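Local coordinates for protein putative TetR-family transcriptional regulator (Bordetella parapertussis 12822, PDB 3CCY) that probably binds regulatory DNA through an N-terminal helix-turn-helix domain and acts as a TetR-family transcriptional regulator, most likely a repressor, at residues A[30-38]-A[51-62]; A[134-143]-A[153-164]. All coordinates share one frame; numbering follows the deposited sequence. Where two conformers were deposited one is given.

Overall arrangement
Two contacts of this two-chain, all-helical protein show how chemistry follows position in a fold. Contact 1 (30-38 with 51-62) is partly buried in the N-terminal domain, where the loop after helix 15-29 and the start of helix 37-43 meet the chain entering helix 58-81. A lysine lying on a tyrosine face and donating to a backbone carbonyl is its main polar link, beside apolar packing. Contact 2 (134-143 with 153-164) is more deeply buried in the C-terminal domain and packs helix 122-145 on helix 153-168, through apolar groups with a polar fringe. Their centres lie about 34 Å apart, on opposite sides of the chain's centre, and they share no helix, yet both touch the second subunit.

Contact 1: residues A[30-38]-A[51-62]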
loop_
_atom_site.group_PDB
_atom_site.type_symbol
_atom_site.label_atom_id
_atom_site.label_comp_id
_atom_site.label_asym_id
_atom_site.label_seq_id
_atom_site.Cartn_x
_atom_site.Cartn_y
_atom_site.Cartn_z
ATOM N N GLN A 30 -0.860 14.404 7.613
ATOM C CA GLN A 30 -1.922 14.082 8.589
ATOM C C GLN A 30 -3.202 13.489 8.002
ATOM O O GLN A 30 -3.979 12.860 8.730
ATOM C CB GLN A 30 -2.280 15.283 9.478
ATOM C CG GLN A 30 -2.678 16.551 8.744
ATOM C CD GLN A 30 -1.561 17.585 8.730
ATOM O OE1 GLN A 30 -0.408 17.278 8.399
ATOM N NE2 GLN A 30 -1.897 18.820 9.093
ATOM N N GLY A 31 -3.425 13.696 6.703
ATOM C CA GLY A 31 -4.607 13.154 6.032
ATOM C C GLY A 31 -5.706 14.171 5.784
ATOM O O GLY A 31 -5.619 15.331 6.209
ATOM N N TYR A 32 -6.756 13.713 5.111
ATOM C CA TYR A 32 -7.850 14.583 4.690
ATOM C C TYR A 32 -8.735 15.079 5.841
ATOM O O TYR A 32 -8.888 16.288 6.020
ATOM C CB TYR A 32 -8.687 13.901 3.597
ATOM C CG TYR A 32 -9.810 14.758 3.055
ATOM C CD1 TYR A 32 -9.596 15.637 1.990
ATOM C CD2 TYR A 32 -11.088 14.695 3.612
ATOM C CE1 TYR A 32 -10.627 16.424 1.490
ATOM C CE2 TYR A 32 -12.123 15.480 3.122
ATOM C CZ TYR A 32 -11.888 16.341 2.063
ATOM O OH TYR A 32 -12.920 17.117 1.585
ATOM N N SER A 33 -9.315 14.161 6.614
ATOM C CA SER A 33 -10.206 14.543 7.724
ATOM C C SER A 33 -9.472 15.338 8.797
ATOM O O SER A 33 -10.073 16.167 9.478
ATOM C CB SER A 33 -10.877 13.318 8.348
ATOM O OG SER A 33 -9.909 12.435 8.885
ATOM N N GLU A 34 -8.171 15.082 8.930
ATOM C CA GLU A 34 -7.318 15.788 9.884
ATOM C C GLU A 34 -7.053 17.245 9.481
ATOM O O GLU A 34 -6.921 18.116 10.342
ATOM C CB GLU A 34 -5.998 15.030 10.071
ATOM C CG GLU A 34 -6.107 13.780 10.950
ATOM C CD GLU A 34 -6.006 14.093 12.449
ATOM O OE1 GLU A 34 -7.061 14.278 13.109
ATOM O OE2 GLU A 34 -4.864 14.157 12.964
ATOM N N THR A 35 -6.995 17.493 8.172
ATOM C CA THR A 35 -6.707 18.816 7.602
ATOM C C THR A 35 -8.001 19.600 7.355
ATOM O O THR A 35 -8.883 19.139 6.637
ATOM C CB THR A 35 -5.938 18.678 6.250
ATOM O OG1 THR A 35 -4.795 17.834 6.424
ATOM C CG2 THR A 35 -5.500 20.038 5.709
ATOM N N SER A 36 -8.112 20.786 7.948
ATOM C CA SER A 36 -9.289 21.626 7.737
ATOM C C SER A 36 -9.025 22.719 6.698
ATOM O O SER A 36 -7.883 22.959 6.310
ATOM C CB SER A 36 -9.759 22.242 9.063
ATOM O OG SER A 36 -8.814 23.177 9.559
ATOM N N ILE A 37 -10.097 23.370 6.255
ATOM C CA ILE A 37 -10.026 24.520 5.350
ATOM C C ILE A 37 -9.270 25.685 6.001
ATOM O O ILE A 37 -8.564 26.430 5.320
ATOM C CB ILE A 37 -11.457 24.968 4.925
ATOM C CG1 ILE A 37 -12.262 23.712 4.405
ATOM C CG2 ILE A 37 -11.398 26.118 3.822
ATOM C CD1 ILE A 37 -13.758 23.748 5.033
ATOM N N GLY A 38 -9.428 25.832 7.317
ATOM C CA GLY A 38 -8.691 26.830 8.089
ATOM C C GLY A 38 -7.193 26.577 8.057
ATOM O O GLY A 38 -6.409 27.511 7.862
ATOM N N LEU A 51 -9.828 31.453 -0.148
ATOM C CA LEU A 51 -9.836 30.087 -0.694
ATOM C C LEU A 51 -11.050 29.820 -1.572
ATOM O O LEU A 51 -10.945 29.135 -2.594
ATOM C CB LEU A 51 -9.797 29.046 0.423
ATOM C CG LEU A 51 -8.462 28.372 0.719
ATOM C CD1 LEU A 51 -7.498 29.351 1.372
ATOM C CD2 LEU A 51 -8.713 27.180 1.615
ATOM N N TYR A 52 -12.185 30.388 -1.182
ATOM C CA TYR A 52 -13.441 30.124 -1.858
ATOM C C TYR A 52 -13.587 30.891 -3.135
ATOM O O TYR A 52 -14.512 30.669 -3.876
ATOM C CB TYR A 52 -14.624 30.370 -0.947
ATOM C CG TYR A 52 -14.653 29.481 0.252
ATOM C CD1 TYR A 52 -13.970 29.800 1.369
ATOM C CD2 TYR A 52 -15.373 28.319 0.256
ATOM C CE1 TYR A 52 -13.997 28.992 2.449
ATOM C CE2 TYR A 52 -15.394 27.514 1.330
ATOM C CZ TYR A 52 -14.708 27.855 2.421
ATOM O OH TYR A 52 -14.728 27.050 3.499
ATOM N N HIS A 53 -12.647 31.781 -3.387
ATOM C CA HIS A 53 -12.500 32.496 -4.657
ATOM C C HIS A 53 -12.086 31.521 -5.765
ATOM O O HIS A 53 -12.319 31.780 -6.948
ATOM C CB HIS A 53 -11.461 33.620 -4.508
ATOM C CG HIS A 53 -11.467 34.619 -5.627
ATOM N ND1 HIS A 53 -12.181 35.801 -5.571
ATOM C CD2 HIS A 53 -10.822 34.629 -6.820
ATOM C CE1 HIS A 53 -11.990 36.484 -6.686
ATOM N NE2 HIS A 53 -11.166 35.796 -7.460
ATOM N N TYR A 54 -11.497 30.392 -5.368
ATOM C CA TYR A 54 -11.009 29.385 -6.315
ATOM C C TYR A 54 -11.680 28.026 -6.151
ATOM O O TYR A 54 -11.772 27.264 -7.118
ATOM C CB TYR A 54 -9.488 29.237 -6.204
ATOM C CG TYR A 54 -8.752 30.556 -6.170
ATOM C CD1 TYR A 54 -8.442 31.240 -7.351
ATOM C CD2 TYR A 54 -8.376 31.130 -4.959
ATOM C CE1 TYR A 54 -7.769 32.459 -7.319
ATOM C CE2 TYR A 54 -7.707 32.351 -4.916
ATOM C CZ TYR A 54 -7.408 33.009 -6.097
ATOM O OH TYR A 54 -6.746 34.219 -6.046
ATOM N N PHE A 55 -12.139 27.724 -4.937
ATOM C CA PHE A 55 -12.727 26.413 -4.626
ATOM C C PHE A 55 -13.994 26.510 -3.782
ATOM O O PHE A 55 -14.075 27.326 -2.859
ATOM C CB PHE A 55 -11.717 25.528 -3.894
ATOM C CG PHE A 55 -10.481 25.219 -4.690
ATOM C CD1 PHE A 55 -9.283 25.871 -4.414
ATOM C CD2 PHE A 55 -10.508 24.258 -5.705
ATOM C CE1 PHE A 55 -8.129 25.584 -5.144
ATOM C CE2 PHE A 55 -9.366 23.968 -6.439
ATOM C CZ PHE A 55 -8.175 24.630 -6.158
ATOM N N ASP A 56 -14.966 25.649 -4.082
ATOM C CA ASP A 56 -16.259 25.669 -3.379
ATOM C C ASP A 56 -16.252 24.859 -2.083
ATOM O O ASP A 56 -17.102 25.049 -1.216
ATOM C CB ASP A 56 -17.382 25.153 -4.288
ATOM C CG ASP A 56 -17.621 26.039 -5.503
ATOM O OD1 ASP A 56 -18.019 25.478 -6.553
ATOM O OD2 ASP A 56 -17.418 27.277 -5.415
ATOM N N SER A 57 -15.293 23.954 -1.957
ATOM C CA SER A 57 -15.266 23.036 -0.835
ATOM C C SER A 57 -13.864 22.466 -0.643
ATOM O O SER A 57 -13.000 22.592 -1.513
ATOM C CB SER A 57 -16.287 21.909 -1.067
ATOM O OG SER A 57 -16.155 20.858 -0.118
ATOM N N LYS A 58 -13.655 21.857 0.519
ATOM C CA LYS A 58 -12.488 21.049 0.809
ATOM C C LYS A 58 -12.451 19.868 -0.174
ATOM O O LYS A 58 -11.379 19.480 -0.654
ATOM C CB LYS A 58 -12.584 20.574 2.260
ATOM C CG LYS A 58 -11.351 19.931 2.855
ATOM C CD LYS A 58 -11.682 19.437 4.265
ATOM C CE LYS A 58 -10.797 18.262 4.658
ATOM N NZ LYS A 58 -11.169 17.608 5.964
ATOM N N GLU A 59 -13.629 19.319 -0.486
ATOM C CA GLU A 59 -13.760 18.219 -1.457
ATOM C C GLU A 59 -13.375 18.652 -2.863
ATOM O O GLU A 59 -12.812 17.859 -3.617
ATOM C CB GLU A 59 -15.185 17.655 -1.473
ATOM C CG GLU A 59 -15.660 17.102 -0.139
ATOM C CD GLU A 59 -17.064 16.523 -0.205
ATOM O OE1 GLU A 59 -18.011 17.257 -0.584
ATOM O OE2 GLU A 59 -17.223 15.329 0.140
ATOM N N ALA A 60 -13.682 19.903 -3.205
ATOM C CA ALA A 60 -13.329 20.485 -4.501
ATOM C C ALA A 60 -11.809 20.576 -4.673
ATOM O O ALA A 60 -11.279 20.258 -5.743
ATOM C CB ALA A 60 -13.977 21.863 -4.668
ATOM N N VAL A 61 -11.115 21.005 -3.615
ATOM C CA VAL A 61 -9.648 21.011 -3.593
ATOM C C VAL A 61 -9.115 19.602 -3.838
ATOM O O VAL A 61 -8.264 19.414 -4.691
ATOM C CB VAL A 61 -9.086 21.588 -2.269
ATOM C CG1 VAL A 61 -7.562 21.585 -2.282
ATOM C CG2 VAL A 61 -9.608 23.006 -2.040
ATOM N N LEU A 62 -9.649 18.622 -3.112
ATOM C CA LEU A 62 -9.251 17.234 -3.287
ATOM C C LEU A 62 -9.586 16.687 -4.677
ATOM O O LEU A 62 -8.742 16.056 -5.314
ATOM C CB LEU A 62 -9.850 16.329 -2.191
ATOM C CG LEU A 62 -9.546 14.821 -2.239
ATOM C CD1 LEU A 62 -8.058 14.511 -2.114
ATOM C CD2 LEU A 62 -10.300 14.043 -1.192
#
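In Y32 and K58 alike CG points away from the residue's own N and lies beside its carbonyl carbon (chi1 -177° and -169°), which turns the ring and the lysine chain to each other. The chain, extended beyond CG, runs along one face of the Y32 ring with K58 CE over its centre, 3.4 Å from the centroid, in a CH-pi contact, and the ammonium adds a cation-pi interaction with the same face. K58 NZ donates to Y32 O at 2.6 Å, arriving from above the carbonyl plane. A second, weak bond to T35 O is less certain. The loop is tied back by T35 OG1, which donates to G31 O at 2.6 Å. L62 CD2 approaches Y32 CE1 obliquely at 3.6 Å, and F27 and C115 also pack on the tyrosine. At the other end, I37 CG2 touches L51 CD2 at 3.6 Å and lies near the hydroxyl of Y52, whose side chain crosses that of I37 at about a right angle. S57 N-caps helix 58-81, its OG accepting from E59 N at 3.0 Å. That helix follows the predicted helix-turn-helix motif and, as in other TetR proteins, links the DNA-binding domain to the C-terminal domain. Ring face and carbonyl oxygen would both favour a positively charged lysine, so one partly buried cation supplies the polar link, without a carboxylate partner across the contact, while Y32 and I37 add apolar packing.

Contact 2: residues A[134-143]-A[153-164]; sequences LIAYVRDALL and RTLAHVDTMLFF
T160 fits as a knob into a hole formed by I135, V138, R139 and L142, where helices 134-143 and 153-164 cross at 111° with their axes 9.5 Å apart. With OG1 beside the backbone N (chi1 -53°), its hydroxyl donates to A156 O one turn back, at 2.7 Å, and is thus satisfied within its own helix; CG2 points into the hole, against the R139 backbone and toward I135 and V138. Packing is tight toward the C-terminal end of 153-164: F164 CZ comes within 3.3 Å of V138 CG2, and F164 CE2 lies 3.8 Å from I135 CG1. I135 CG2 meets the selenium of M161, a selenomethionine, at 3.9 Å. V138 CG1 touches the F163 ring obliquely. D159 of the same helix forms a salt bridge with R188 of the second subunit.

The opposite end is looser and wetter. A water spans R139 NH1 and R153 O, and the R139 guanidinium lies roughly flat on that of R153, centres 4.5 Å apart. D140 OD1 takes both R139 NE and NH2, a salt bridge that may partly offset the repulsion between the two arginines. R139 has two deposited conformers, and these contacts may differ in the other. In this C-terminal domain, the part of TetR proteins that usually dimerises and binds ligand, apolar packing thus fixes the helix crossing, while the hydrated arginine end probably adds little.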
loop_
_atom_site.group_PDB
_atom_site.type_symbol
_atom_site.label_atom_id
_atom_site.label_comp_id
_atom_site.label_asym_id
_atom_site.label_seq_id
_atom_site.Cartn_x
_atom_site.Cartn_y
_atom_site.Cartn_z
ATOM N N LEU A 134 -5.611 3.095 -16.112
ATOM C CA LEU A 134 -4.209 3.046 -15.835
ATOM C C LEU A 134 -3.745 1.626 -15.568
ATOM O O LEU A 134 -2.759 1.180 -16.145
ATOM C CB LEU A 134 -3.932 3.877 -14.603
ATOM C CG LEU A 134 -2.470 4.052 -14.223
ATOM C CD1 LEU A 134 -1.787 4.993 -15.197
ATOM C CD2 LEU A 134 -2.434 4.593 -12.772
ATOM N N ILE A 135 -4.466 0.939 -14.691
ATOM C CA ILE A 135 -4.262 -0.475 -14.458
ATOM C C ILE A 135 -4.323 -1.286 -15.779
ATOM O O ILE A 135 -3.478 -2.164 -16.018
ATOM C CB ILE A 135 -5.293 -0.973 -13.431
ATOM C CG1 ILE A 135 -5.030 -0.286 -12.087
ATOM C CG2 ILE A 135 -5.291 -2.532 -13.303
ATOM C CD1 ILE A 135 -5.982 -0.623 -11.013
ATOM N N ALA A 136 -5.318 -0.977 -16.616
ATOM C CA ALA A 136 -5.522 -1.671 -17.896
ATOM C C ALA A 136 -4.276 -1.520 -18.784
ATOM O O ALA A 136 -3.821 -2.490 -19.402
ATOM C CB ALA A 136 -6.774 -1.158 -18.622
ATOM N N TYR A 137 -3.703 -0.330 -18.814
ATOM C CA TYR A 137 -2.495 -0.114 -19.599
ATOM C C TYR A 137 -1.383 -1.085 -19.164
ATOM O O TYR A 137 -0.682 -1.645 -19.997
ATOM C CB TYR A 137 -1.990 1.329 -19.482
ATOM C CG TYR A 137 -2.786 2.353 -20.261
ATOM C CD1 TYR A 137 -3.372 2.026 -21.468
ATOM C CD2 TYR A 137 -2.910 3.684 -19.805
ATOM C CE1 TYR A 137 -4.089 2.956 -22.209
ATOM C CE2 TYR A 137 -3.638 4.655 -20.562
ATOM C CZ TYR A 137 -4.221 4.261 -21.754
ATOM O OH TYR A 137 -4.967 5.135 -22.524
ATOM N N VAL A 138 -1.211 -1.257 -17.857
ATOM C CA VAL A 138 -0.137 -2.094 -17.334
ATOM C C VAL A 138 -0.455 -3.583 -17.604
ATOM O O VAL A 138 0.422 -4.346 -18.014
ATOM C CB VAL A 138 0.047 -1.870 -15.818
ATOM C CG1 VAL A 138 1.031 -2.946 -15.218
ATOM C CG2 VAL A 138 0.580 -0.417 -15.590
ATOM N N ARG A 139 -1.699 -3.965 -17.354
ATOM C CA ARG A 139 -2.138 -5.345 -17.577
ATOM C C ARG A 139 -1.891 -5.747 -19.015
ATOM O O ARG A 139 -1.302 -6.812 -19.270
ATOM C CB ARG A 139 -3.613 -5.531 -17.268
ATOM C CG ARG A 139 -4.059 -7.014 -17.346
ATOM C CD ARG A 139 -5.527 -7.147 -17.726
ATOM N NE ARG A 139 -5.730 -7.110 -19.176
ATOM C CZ ARG A 139 -6.306 -8.073 -19.886
ATOM N NH1 ARG A 139 -6.768 -9.184 -19.301
ATOM N NH2 ARG A 139 -6.419 -7.927 -21.192
ATOM N N ASP A 140 -2.353 -4.903 -19.932
ATOM C CA ASP A 140 -2.242 -5.162 -21.357
ATOM C C ASP A 140 -0.764 -5.210 -21.762
ATOM O O ASP A 140 -0.390 -6.037 -22.584
ATOM C CB ASP A 140 -2.999 -4.130 -22.179
ATOM C CG ASP A 140 -4.527 -4.240 -22.036
ATOM O OD1 ASP A 140 -5.024 -5.139 -21.342
ATOM O OD2 ASP A 140 -5.239 -3.407 -22.652
ATOM N N ALA A 141 0.079 -4.360 -21.174
ATOM C CA ALA A 141 1.511 -4.361 -21.546
ATOM C C ALA A 141 2.209 -5.642 -21.077
ATOM O O ALA A 141 3.104 -6.145 -21.768
ATOM C CB ALA A 141 2.229 -3.129 -20.974
ATOM N N LEU A 142 1.817 -6.147 -19.903
ATOM C CA LEU A 142 2.293 -7.450 -19.405
ATOM C C LEU A 142 1.869 -8.618 -20.316
ATOM O O LEU A 142 2.687 -9.489 -20.645
ATOM C CB LEU A 142 1.796 -7.708 -17.962
ATOM C CG LEU A 142 2.514 -6.955 -16.830
ATOM C CD1 LEU A 142 1.862 -7.271 -15.511
ATOM C CD2 LEU A 142 3.976 -7.403 -16.798
ATOM N N LEU A 143 0.602 -8.641 -20.709
ATOM C CA LEU A 143 0.116 -9.674 -21.604
ATOM C C LEU A 143 0.697 -9.554 -23.034
ATOM O O LEU A 143 0.652 -10.526 -23.784
ATOM C CB LEU A 143 -1.415 -9.688 -21.672
ATOM C CG LEU A 143 -2.098 -10.039 -20.351
ATOM C CD1 LEU A 143 -3.561 -9.736 -20.463
ATOM C CD2 LEU A 143 -1.909 -11.519 -19.947
ATOM N N ARG A 153 -8.082 -14.533 -17.554
ATOM C CA ARG A 153 -8.260 -13.163 -17.103
ATOM C C ARG A 153 -8.185 -12.999 -15.591
ATOM O O ARG A 153 -7.738 -11.985 -15.108
ATOM C CB ARG A 153 -9.551 -12.583 -17.669
ATOM C CG ARG A 153 -9.373 -12.193 -19.148
ATOM C CD ARG A 153 -10.676 -11.802 -19.856
ATOM N NE ARG A 153 -10.312 -11.386 -21.205
ATOM C CZ ARG A 153 -9.964 -10.149 -21.557
ATOM N NH1 ARG A 153 -9.997 -9.136 -20.689
ATOM N NH2 ARG A 153 -9.616 -9.927 -22.801
ATOM N N THR A 154 -8.595 -14.022 -14.850
ATOM C CA THR A 154 -8.526 -13.991 -13.394
ATOM C C THR A 154 -7.109 -13.793 -12.911
ATOM O O THR A 154 -6.842 -12.881 -12.144
ATOM C CB THR A 154 -9.124 -15.268 -12.788
ATOM O OG1 THR A 154 -10.475 -15.394 -13.231
ATOM C CG2 THR A 154 -9.133 -15.189 -11.263
ATOM N N LEU A 155 -6.206 -14.650 -13.379
ATOM C CA LEU A 155 -4.822 -14.600 -12.988
ATOM C C LEU A 155 -4.093 -13.424 -13.614
ATOM O O LEU A 155 -3.176 -12.906 -13.009
ATOM C CB LEU A 155 -4.123 -15.938 -13.293
ATOM C CG LEU A 155 -4.617 -17.203 -12.547
ATOM C CD1 LEU A 155 -3.660 -18.394 -12.735
ATOM C CD2 LEU A 155 -4.727 -16.895 -11.047
ATOM N N ALA A 156 -4.500 -12.988 -14.815
ATOM C CA ALA A 156 -3.960 -11.725 -15.375
ATOM C C ALA A 156 -4.189 -10.503 -14.451
ATOM O O ALA A 156 -3.273 -9.687 -14.246
ATOM C CB ALA A 156 -4.502 -11.462 -16.778
ATOM N N HIS A 157 -5.400 -10.385 -13.901
ATOM C CA HIS A 157 -5.694 -9.374 -12.887
ATOM C C HIS A 157 -4.869 -9.558 -11.592
ATOM O O HIS A 157 -4.299 -8.593 -11.104
ATOM C CB HIS A 157 -7.196 -9.315 -12.619
ATOM C CG HIS A 157 -7.586 -8.398 -11.503
ATOM N ND1 HIS A 157 -7.495 -7.026 -11.595
ATOM C CD2 HIS A 157 -8.076 -8.666 -10.267
ATOM C CE1 HIS A 157 -7.922 -6.491 -10.463
ATOM N NE2 HIS A 157 -8.260 -7.467 -9.633
ATOM N N VAL A 158 -4.816 -10.765 -11.039
ATOM C CA VAL A 158 -3.890 -11.070 -9.923
ATOM C C VAL A 158 -2.454 -10.634 -10.238
ATOM O O VAL A 158 -1.857 -9.933 -9.437
ATOM C CB VAL A 158 -3.911 -12.574 -9.487
ATOM C CG1 VAL A 158 -2.910 -12.809 -8.382
ATOM C CG2 VAL A 158 -5.308 -12.938 -8.978
ATOM N N ASP A 159 -1.910 -10.989 -11.407
ATOM C CA ASP A 159 -0.494 -10.692 -11.640
ATOM C C ASP A 159 -0.270 -9.175 -11.726
ATOM O O ASP A 159 0.738 -8.650 -11.226
ATOM C CB ASP A 159 0.024 -11.380 -12.934
ATOM C CG ASP A 159 -0.002 -12.919 -12.836
ATOM O OD1 ASP A 159 -0.027 -13.452 -11.710
ATOM O OD2 ASP A 159 0.006 -13.612 -13.873
ATOM N N THR A 160 -1.183 -8.488 -12.421
ATOM C CA THR A 160 -1.143 -7.049 -12.518
ATOM C C THR A 160 -1.209 -6.330 -11.161
ATOM O O THR A 160 -0.449 -5.403 -10.913
ATOM C CB THR A 160 -2.256 -6.547 -13.485
ATOM O OG1 THR A 160 -2.122 -7.267 -14.726
ATOM C CG2 THR A 160 -2.106 -5.068 -13.728
HETATM N N MSE A 161 -2.120 -6.757 -10.293
HETATM C CA MSE A 161 -2.289 -6.108 -9.004
HETATM C C MSE A 161 -1.106 -6.444 -8.059
HETATM O O MSE A 161 -0.760 -5.653 -7.209
HETATM C CB MSE A 161 -3.654 -6.496 -8.375
HETATM C CG MSE A 161 -4.867 -6.060 -9.181
HETATM SE SE MSE A 161 -4.729 -4.211 -9.777
HETATM C CE MSE A 161 -5.102 -3.441 -8.048
ATOM N N LEU A 162 -0.468 -7.607 -8.242
ATOM C CA LEU A 162 0.724 -7.918 -7.445
ATOM C C LEU A 162 1.865 -6.999 -7.855
ATOM O O LEU A 162 2.558 -6.441 -7.008
ATOM C CB LEU A 162 1.129 -9.369 -7.599
ATOM C CG LEU A 162 0.182 -10.348 -6.877
ATOM C CD1 LEU A 162 0.410 -11.797 -7.328
ATOM C CD2 LEU A 162 0.247 -10.217 -5.286
ATOM N N PHE A 163 1.998 -6.806 -9.165
ATOM C CA PHE A 163 2.893 -5.806 -9.665
ATOM C C PHE A 163 2.623 -4.394 -9.098
ATOM O O PHE A 163 3.565 -3.758 -8.635
ATOM C CB PHE A 163 2.898 -5.754 -11.181
ATOM C CG PHE A 163 3.635 -4.558 -11.679
ATOM C CD1 PHE A 163 5.031 -4.557 -11.679
ATOM C CD2 PHE A 163 2.953 -3.391 -11.998
ATOM C CE1 PHE A 163 5.737 -3.419 -12.057
ATOM C CE2 PHE A 163 3.668 -2.251 -12.357
ATOM C CZ PHE A 163 5.048 -2.289 -12.383
ATOM N N PHE A 164 1.390 -3.884 -9.237
ATOM C CA PHE A 164 1.034 -2.571 -8.642
ATOM C C PHE A 164 1.408 -2.382 -7.176
ATOM O O PHE A 164 1.866 -1.323 -6.770
ATOM C CB PHE A 164 -0.430 -2.201 -8.877
ATOM C CG PHE A 164 -0.632 -1.483 -10.190
ATOM C CD1 PHE A 164 -0.085 -0.215 -10.389
ATOM C CD2 PHE A 164 -1.293 -2.101 -11.247
ATOM C CE1 PHE A 164 -0.234 0.463 -11.620
ATOM C CE2 PHE A 164 -1.434 -1.432 -12.484
ATOM C CZ PHE A 164 -0.911 -0.162 -12.659
HETATM O O HOH W 1 -7.761 -9.644 -16.629
#